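Local coordinates for probable endoglucanase (Gluconacetobacter xylinus, PDB 1WZZ), which hydrolyses internal beta-1,4-glucosidic linkages in cellulose and its soluble derivative carboxymethyl-cellulose, as an (alpha/alpha)6-barrel endoglucanase of glycoside hydrolase family 8, at residues G158-K162 and D163-L167; H249-A252 and P253-A257; V294-C297 and T298-S302. All coordinates share one frame; numbering follows the deposited sequence.

Contact 1 of 3, residues G158-K162 and D163-L167; sequences GFTKK and DSVIL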
loop_
_atom_site.group_PDB
_atom_site.type_symbol
_atom_site.label_atom_id
_atom_site.label_comp_id
_atom_site.label_asym_id
_atom_site.label_seq_id
_atom_site.Cartn_x
_atom_site.Cartn_y
_atom_site.Cartn_z
ATOM N N GLY A 158 -10.260 11.899 10.832
ATOM C CA GLY A 158 -9.284 12.878 10.404
ATOM C C GLY A 158 -9.152 13.257 8.954
ATOM O O GLY A 158 -8.325 14.127 8.618
ATOM N N PHE A 159 -9.950 12.644 8.096
ATOM C CA PHE A 159 -9.810 12.919 6.671
ATOM C C PHE A 159 -11.023 13.517 5.985
ATOM O O PHE A 159 -11.072 13.609 4.767
ATOM C CB PHE A 159 -9.360 11.625 5.975
ATOM C CG PHE A 159 -8.103 11.040 6.572
ATOM C CD1 PHE A 159 -6.844 11.576 6.270
ATOM C CD2 PHE A 159 -8.174 9.982 7.474
ATOM C CE1 PHE A 159 -5.676 11.065 6.866
ATOM C CE2 PHE A 159 -7.023 9.466 8.074
ATOM C CZ PHE A 159 -5.762 10.012 7.769
ATOM N N THR A 160 -12.036 13.884 6.755
ATOM C CA THR A 160 -13.185 14.527 6.137
ATOM C C THR A 160 -13.275 15.895 6.806
ATOM O O THR A 160 -13.286 16.008 8.029
ATOM C CB THR A 160 -14.513 13.741 6.328
ATOM O OG1 THR A 160 -14.507 12.575 5.493
ATOM C CG2 THR A 160 -15.715 14.604 5.907
ATOM N N LYS A 161 -13.285 16.931 5.985
ATOM C CA LYS A 161 -13.370 18.289 6.484
ATOM C C LYS A 161 -14.700 18.836 5.991
ATOM O O LYS A 161 -15.441 18.160 5.268
ATOM C CB LYS A 161 -12.202 19.128 5.949
ATOM C CG LYS A 161 -10.831 18.700 6.464
ATOM C CD LYS A 161 -9.698 19.237 5.569
ATOM C CE LYS A 161 -9.710 20.764 5.466
ATOM N NZ LYS A 161 -8.694 21.285 4.495
ATOM N N LYS A 162 -15.010 20.060 6.390
ATOM C CA LYS A 162 -16.263 20.675 5.995
ATOM C C LYS A 162 -16.382 20.799 4.479
ATOM O O LYS A 162 -17.374 20.377 3.888
ATOM C CB LYS A 162 -16.367 22.056 6.649
ATOM C CG LYS A 162 -16.172 22.002 8.158
ATOM C CD LYS A 162 -15.974 23.389 8.762
ATOM C CE LYS A 162 -15.632 23.291 10.245
ATOM N NZ LYS A 162 -15.310 24.628 10.824
ATOM N N ASP A 163 -15.341 21.330 3.848
ATOM C CA ASP A 163 -15.375 21.553 2.408
ATOM C C ASP A 163 -14.755 20.486 1.504
ATOM O O ASP A 163 -14.994 20.485 0.296
ATOM C CB ASP A 163 -14.732 22.909 2.102
ATOM C CG ASP A 163 -15.531 24.084 2.665
ATOM O OD1 ASP A 163 -15.016 25.227 2.620
ATOM O OD2 ASP A 163 -16.670 23.874 3.143
ATOM N N SER A 164 -13.974 19.572 2.063
ATOM C CA SER A 164 -13.357 18.570 1.202
ATOM C C SER A 164 -13.005 17.297 1.946
ATOM O O SER A 164 -13.136 17.228 3.168
ATOM C CB SER A 164 -12.085 19.150 0.585
ATOM O OG SER A 164 -11.130 19.428 1.589
ATOM N N VAL A 165 -12.571 16.286 1.193
ATOM C CA VAL A 165 -12.140 15.035 1.801
ATOM C C VAL A 165 -10.708 14.831 1.372
ATOM O O VAL A 165 -10.335 15.219 0.264
ATOM C CB VAL A 165 -12.951 13.791 1.337
ATOM C CG1 VAL A 165 -14.403 13.933 1.820
ATOM C CG2 VAL A 165 -12.881 13.596 -0.167
ATOM N N ILE A 166 -9.934 14.218 2.253
ATOM C CA ILE A 166 -8.536 13.945 1.989
ATOM C C ILE A 166 -8.394 12.461 1.653
ATOM O O ILE A 166 -8.941 11.601 2.362
ATOM C CB ILE A 166 -7.668 14.248 3.216
ATOM C CG1 ILE A 166 -7.802 15.727 3.619
ATOM C CG2 ILE A 166 -6.210 13.869 2.924
ATOM C CD1 ILE A 166 -7.568 16.695 2.504
ATOM N N LEU A 167 -7.671 12.173 0.572
ATOM C CA LEU A 167 -7.439 10.786 0.143
ATOM C C LEU A 167 -5.938 10.534 0.068
ATOM O O LEU A 167 -5.144 11.453 -0.092
ATOM C CB LEU A 167 -7.950 10.539 -1.273
ATOM C CG LEU A 167 -9.377 10.956 -1.592
ATOM C CD1 LEU A 167 -9.734 10.623 -3.013
ATOM C CD2 LEU A 167 -10.283 10.234 -0.612
#

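Contact 2 of 3, residues H249-A252 and P253-A257; sequences HMLA and PNVLA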
loop_
_atom_site.group_PDB
_atom_site.type_symbol
_atom_site.label_atom_id
_atom_site.label_comp_id
_atom_site.label_asym_id
_atom_site.label_seq_id
_atom_site.Cartn_x
_atom_site.Cartn_y
_atom_site.Cartn_z
ATOM N N HIS A 249 -2.700 -4.212 -13.697
ATOM C CA HIS A 249 -2.895 -4.038 -15.149
ATOM C C HIS A 249 -3.855 -2.876 -15.399
ATOM O O HIS A 249 -4.686 -2.916 -16.317
ATOM C CB HIS A 249 -3.475 -5.310 -15.789
ATOM C CG HIS A 249 -2.591 -6.511 -15.678
ATOM N ND1 HIS A 249 -1.407 -6.635 -16.372
ATOM C CD2 HIS A 249 -2.714 -7.641 -14.943
ATOM C CE1 HIS A 249 -0.838 -7.788 -16.069
ATOM N NE2 HIS A 249 -1.610 -8.418 -15.204
HETATM N N MSE A 250 -3.743 -1.829 -14.590
HETATM C CA MSE A 250 -4.615 -0.690 -14.740
HETATM C C MSE A 250 -3.852 0.630 -14.776
HETATM O O MSE A 250 -4.391 1.656 -14.399
HETATM C CB MSE A 250 -5.669 -0.694 -13.617
HETATM C CG MSE A 250 -6.603 -1.927 -13.673
HETATM SE SE MSE A 250 -7.643 -2.002 -15.349
HETATM C CE MSE A 250 -7.447 -3.873 -15.836
ATOM N N LEU A 251 -2.597 0.588 -15.229
ATOM C CA LEU A 251 -1.788 1.812 -15.343
ATOM C C LEU A 251 -1.975 2.298 -16.773
ATOM O O LEU A 251 -1.490 1.667 -17.725
ATOM C CB LEU A 251 -0.310 1.518 -15.058
ATOM C CG LEU A 251 0.641 2.732 -14.974
ATOM C CD1 LEU A 251 0.202 3.705 -13.899
ATOM C CD2 LEU A 251 2.054 2.242 -14.684
ATOM N N ALA A 252 -2.673 3.421 -16.911
ATOM C CA ALA A 252 -2.990 3.973 -18.227
ATOM C C ALA A 252 -1.733 4.381 -18.961
ATOM O O ALA A 252 -0.796 4.881 -18.369
ATOM C CB ALA A 252 -3.893 5.175 -18.092
ATOM N N PRO A 253 -1.720 4.197 -20.282
ATOM C CA PRO A 253 -0.536 4.563 -21.067
ATOM C C PRO A 253 -0.011 5.966 -20.822
ATOM O O PRO A 253 1.211 6.166 -20.705
ATOM C CB PRO A 253 -1.010 4.384 -22.504
ATOM C CG PRO A 253 -1.992 3.255 -22.394
ATOM C CD PRO A 253 -2.760 3.586 -21.129
ATOM N N ASN A 254 -0.899 6.954 -20.737
ATOM C CA ASN A 254 -0.403 8.308 -20.533
ATOM C C ASN A 254 0.231 8.483 -19.173
ATOM O O ASN A 254 1.184 9.258 -19.026
ATOM C CB ASN A 254 -1.496 9.369 -20.765
ATOM C CG ASN A 254 -2.562 9.380 -19.681
ATOM O OD1 ASN A 254 -3.276 8.397 -19.491
ATOM N ND2 ASN A 254 -2.679 10.504 -18.969
ATOM N N VAL A 255 -0.284 7.750 -18.174
ATOM C CA VAL A 255 0.271 7.829 -16.835
ATOM C C VAL A 255 1.613 7.094 -16.787
ATOM O O VAL A 255 2.585 7.604 -16.226
ATOM C CB VAL A 255 -0.731 7.251 -15.790
ATOM C CG1 VAL A 255 -0.109 7.328 -14.386
ATOM C CG2 VAL A 255 -2.026 8.071 -15.837
ATOM N N LEU A 256 1.679 5.907 -17.373
ATOM C CA LEU A 256 2.945 5.177 -17.430
ATOM C C LEU A 256 3.983 6.075 -18.154
ATOM O O LEU A 256 5.143 6.161 -17.733
ATOM C CB LEU A 256 2.772 3.873 -18.216
ATOM C CG LEU A 256 4.062 3.122 -18.554
ATOM C CD1 LEU A 256 4.867 2.796 -17.302
ATOM C CD2 LEU A 256 3.695 1.872 -19.338
ATOM N N ALA A 257 3.570 6.721 -19.240
ATOM C CA ALA A 257 4.518 7.560 -19.985
ATOM C C ALA A 257 5.112 8.642 -19.109
ATOM O O ALA A 257 6.317 8.916 -19.171
ATOM C CB ALA A 257 3.833 8.194 -21.221
#

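Contact 3 of 3, residues V294-C297 and T298-S302; sequences VAEC and TGLDS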
loop_
_atom_site.group_PDB
_atom_site.type_symbol
_atom_site.label_atom_id
_atom_site.label_comp_id
_atom_site.label_asym_id
_atom_site.label_seq_id
_atom_site.Cartn_x
_atom_site.Cartn_y
_atom_site.Cartn_z
ATOM N N VAL A 294 10.556 -0.100 -7.670
ATOM C CA VAL A 294 9.324 0.376 -8.286
ATOM C C VAL A 294 9.570 0.946 -9.676
ATOM O O VAL A 294 8.851 0.635 -10.634
ATOM C CB VAL A 294 8.641 1.446 -7.403
ATOM C CG1 VAL A 294 7.447 2.072 -8.156
ATOM C CG2 VAL A 294 8.158 0.797 -6.109
ATOM N N ALA A 295 10.602 1.786 -9.786
ATOM C CA ALA A 295 10.936 2.396 -11.065
ATOM C C ALA A 295 11.255 1.373 -12.138
ATOM O O ALA A 295 10.850 1.519 -13.295
ATOM C CB ALA A 295 12.124 3.362 -10.874
ATOM N N GLU A 296 11.965 0.315 -11.755
ATOM C CA GLU A 296 12.320 -0.720 -12.722
ATOM C C GLU A 296 11.089 -1.410 -13.304
ATOM O O GLU A 296 11.127 -1.883 -14.436
ATOM C CB GLU A 296 13.295 -1.727 -12.076
ATOM C CG GLU A 296 14.680 -1.094 -11.854
ATOM C CD GLU A 296 15.650 -1.928 -11.034
ATOM O OE1 GLU A 296 16.862 -1.626 -11.079
ATOM O OE2 GLU A 296 15.226 -2.846 -10.324
ATOM N N CYS A 297 9.995 -1.459 -12.551
ATOM C CA CYS A 297 8.792 -2.112 -13.074
ATOM C C CYS A 297 7.884 -1.157 -13.808
ATOM O O CYS A 297 6.933 -1.583 -14.484
ATOM C CB CYS A 297 7.988 -2.742 -11.939
ATOM S SG CYS A 297 8.784 -4.158 -11.230
ATOM N N THR A 298 8.163 0.132 -13.680
ATOM C CA THR A 298 7.294 1.144 -14.280
ATOM C C THR A 298 7.928 2.176 -15.197
ATOM O O THR A 298 7.572 3.359 -15.150
ATOM C CB THR A 298 6.475 1.886 -13.189
ATOM O OG1 THR A 298 7.334 2.474 -12.211
ATOM C CG2 THR A 298 5.522 0.894 -12.475
ATOM N N GLY A 299 8.869 1.735 -16.024
ATOM C CA GLY A 299 9.439 2.664 -16.985
ATOM C C GLY A 299 10.920 2.954 -16.959
ATOM O O GLY A 299 11.464 3.388 -17.974
ATOM N N LEU A 300 11.588 2.732 -15.834
ATOM C CA LEU A 300 13.019 3.042 -15.811
ATOM C C LEU A 300 13.809 2.171 -16.760
ATOM O O LEU A 300 13.608 0.961 -16.818
ATOM C CB LEU A 300 13.613 2.885 -14.411
ATOM C CG LEU A 300 15.095 3.264 -14.264
ATOM C CD1 LEU A 300 15.306 4.767 -14.493
ATOM C CD2 LEU A 300 15.541 2.908 -12.850
ATOM N N ASP A 301 14.716 2.795 -17.504
ATOM C CA ASP A 301 15.560 2.046 -18.418
ATOM C C ASP A 301 16.486 1.225 -17.521
ATOM O O ASP A 301 17.307 1.792 -16.796
ATOM C CB ASP A 301 16.394 3.000 -19.274
ATOM C CG ASP A 301 15.555 3.804 -20.256
ATOM O OD1 ASP A 301 16.152 4.654 -20.963
ATOM O OD2 ASP A 301 14.318 3.594 -20.317
ATOM N N SER A 302 16.332 -0.098 -17.542
ATOM C CA SER A 302 17.176 -0.975 -16.731
ATOM C C SER A 302 17.110 -2.409 -17.217
ATOM O O SER A 302 16.318 -2.740 -18.094
ATOM C CB SER A 302 16.757 -0.929 -15.257
ATOM O OG SER A 302 17.236 0.245 -14.625
HETATM O O HOH W 1 9.773 -0.945 -16.678
#

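Contact 1 of 3, residues G158-K162 and D163-L167
Thr160 and Val165 face each other as a single antiparallel beta bridge, where the chain doubles back through a tight turn to enter strand 164-167. The two arms run nearly opposite, 173° apart, and the CA atoms of Thr160 and Val165 lie 4.5 Å apart. They form a non-hydrogen-bonded pair, because the backbone bonds belong to the flanking residues. Ile166 N gives an almost straight bond, 2.8 Å, to Phe159 O, while Lys161 N meets Ser164 O head-on at 2.8 Å. Lys162 and Asp163 make the bend, and their backbone angles are close to those of the central pair of a type I turn, which reverses the chain. Polar, charged side chains suit this exposed corner. The turn leaves Ser164 N buried without a partner in the model.

The side chains add one apolar touch at the inner end. Phe159 has CG opposite its carbonyl carbon (chi1 -55°), which places ring atom CD1 4.1 Å from Ile166 CG2. That methyl sits at the edge of the ring, near its plane, rather than over a face, and the two side chains cross at about a right angle. Beside the bridge, Thr160 and Val165 point the same way, with Thr160 OG1 3.9 Å from Val165 CG1. Beta-branched residues favour the extended backbone found here.

On its other side, strand 164-167 pairs with strand 215-218 and forms an edge of a three-stranded antiparallel sheet. Val165 and Ile166 pack on Val217 and Ala216, Arg219 lies beside the turn, and Phe159 rests on Pro154.

Contact 2 of 3, residues H249-A252 and P253-A257
Leu251 lays its two methyls on the first turn of helix 253-266. CD1 meets Val255 CG1 at 3.7 Å, and CD2 meets Leu256 CD1 at 3.9 Å, with the leucines crossing at about a right angle. Since Ala252 is the N-cap, the Leu251-Leu256 pair is a hydrophobic staple, joining the residue before the cap to the fourth residue of the helix. Leu251 has CG trans to its own N (chi1 -173°), which swings the fork over the helix. An alanine in place of Leu251 would probably leave Val255 and Leu256 without this apolar cover and open a gap beside the first turn.

What positions the staple is the backbone of Ala252. Its carbonyl O takes a straight bond of 2.9 Å from Leu256 N and a weak one from Val255 N. Pro253 suits the first helical position, where its ring-restricted phi already matches a helix and its missing N-H costs no bond. Farther out, Arg204 touches Asn254 and Val255.

Ala252 carries no side-chain acceptor, so no capping box can form between Ala252 and Val255, and across this contact the helix start is held by the first backbone bonds to Ala252 O and by aliphatic packing.

Contact 3 of 3, residues V294-C297 and T298-S302
Beyond Val294-Cys297 the backbone unwinds through Thr298 and turns over at Gly299, whose positive phi (120°) lets Leu300 N reach back to Ala295 O at 2.9 Å. This is a Schellman-like ending of helix 289-297, with the long backward bond and the glycine of that motif, but with a water in place of its shorter direct bond. Glycine suits the position because a CB at these angles would be jammed against the carbonyl O of Thr298.

Ala295 O is gripped twice, since Thr298 N also bonds to it at 3.0 Å, and the two donors come from opposite faces of the carbonyl plane. Val294 O is engaged by a side chain: Thr298 OG1 donates to it at 2.9 Å from above its plane. A chi1 of 57° sets that hydroxyl between the backbone N and the carbonyl carbon, turned back toward the helix. A threonine thus ties up one of the last helical carbonyls while the rest of its buried side chain packs on Pro242 and Tyr246 of helix 240-247.

The apolar half of the motif is Leu300 against Ala295, their CB atoms 3.9 Å apart. Alanine is small enough to let the leucine lie close, and Trp263 of helix 253-266 touches both. At the outer edge, the aliphatic CG of Glu296 rests on Ser302 CB at 4.0 Å. Helices 240-247 and 315-331 pack against Val294 and Cys297, and Asn264 bonds to the backbone of Gly299 and Asp301. The ordered water accepts from Gly299 N at 2.9 Å and donates to Glu296 O at 2.8 Å.

Contacts 2 and 3 are neighbours, their centres about 13 Å apart: one starts helix 253-266, the other ends helix 289-297. They meet where Leu256 CD1 packs on Thr298 O at 3.5 Å, so a leucine of the staple in contact 2 also touches the helix exit of contact 3. Both lie away from the probable catalytic residues. Contact 1 stands apart at the sheet edge, its centre about 28 Å from that of contact 2 and 33 Å from that of contact 3. It is nearer the active site: the side chain of Phe159 is about 9 Å from those of Glu49, proton donor by similarity, and Asp106, the predicted nucleophile.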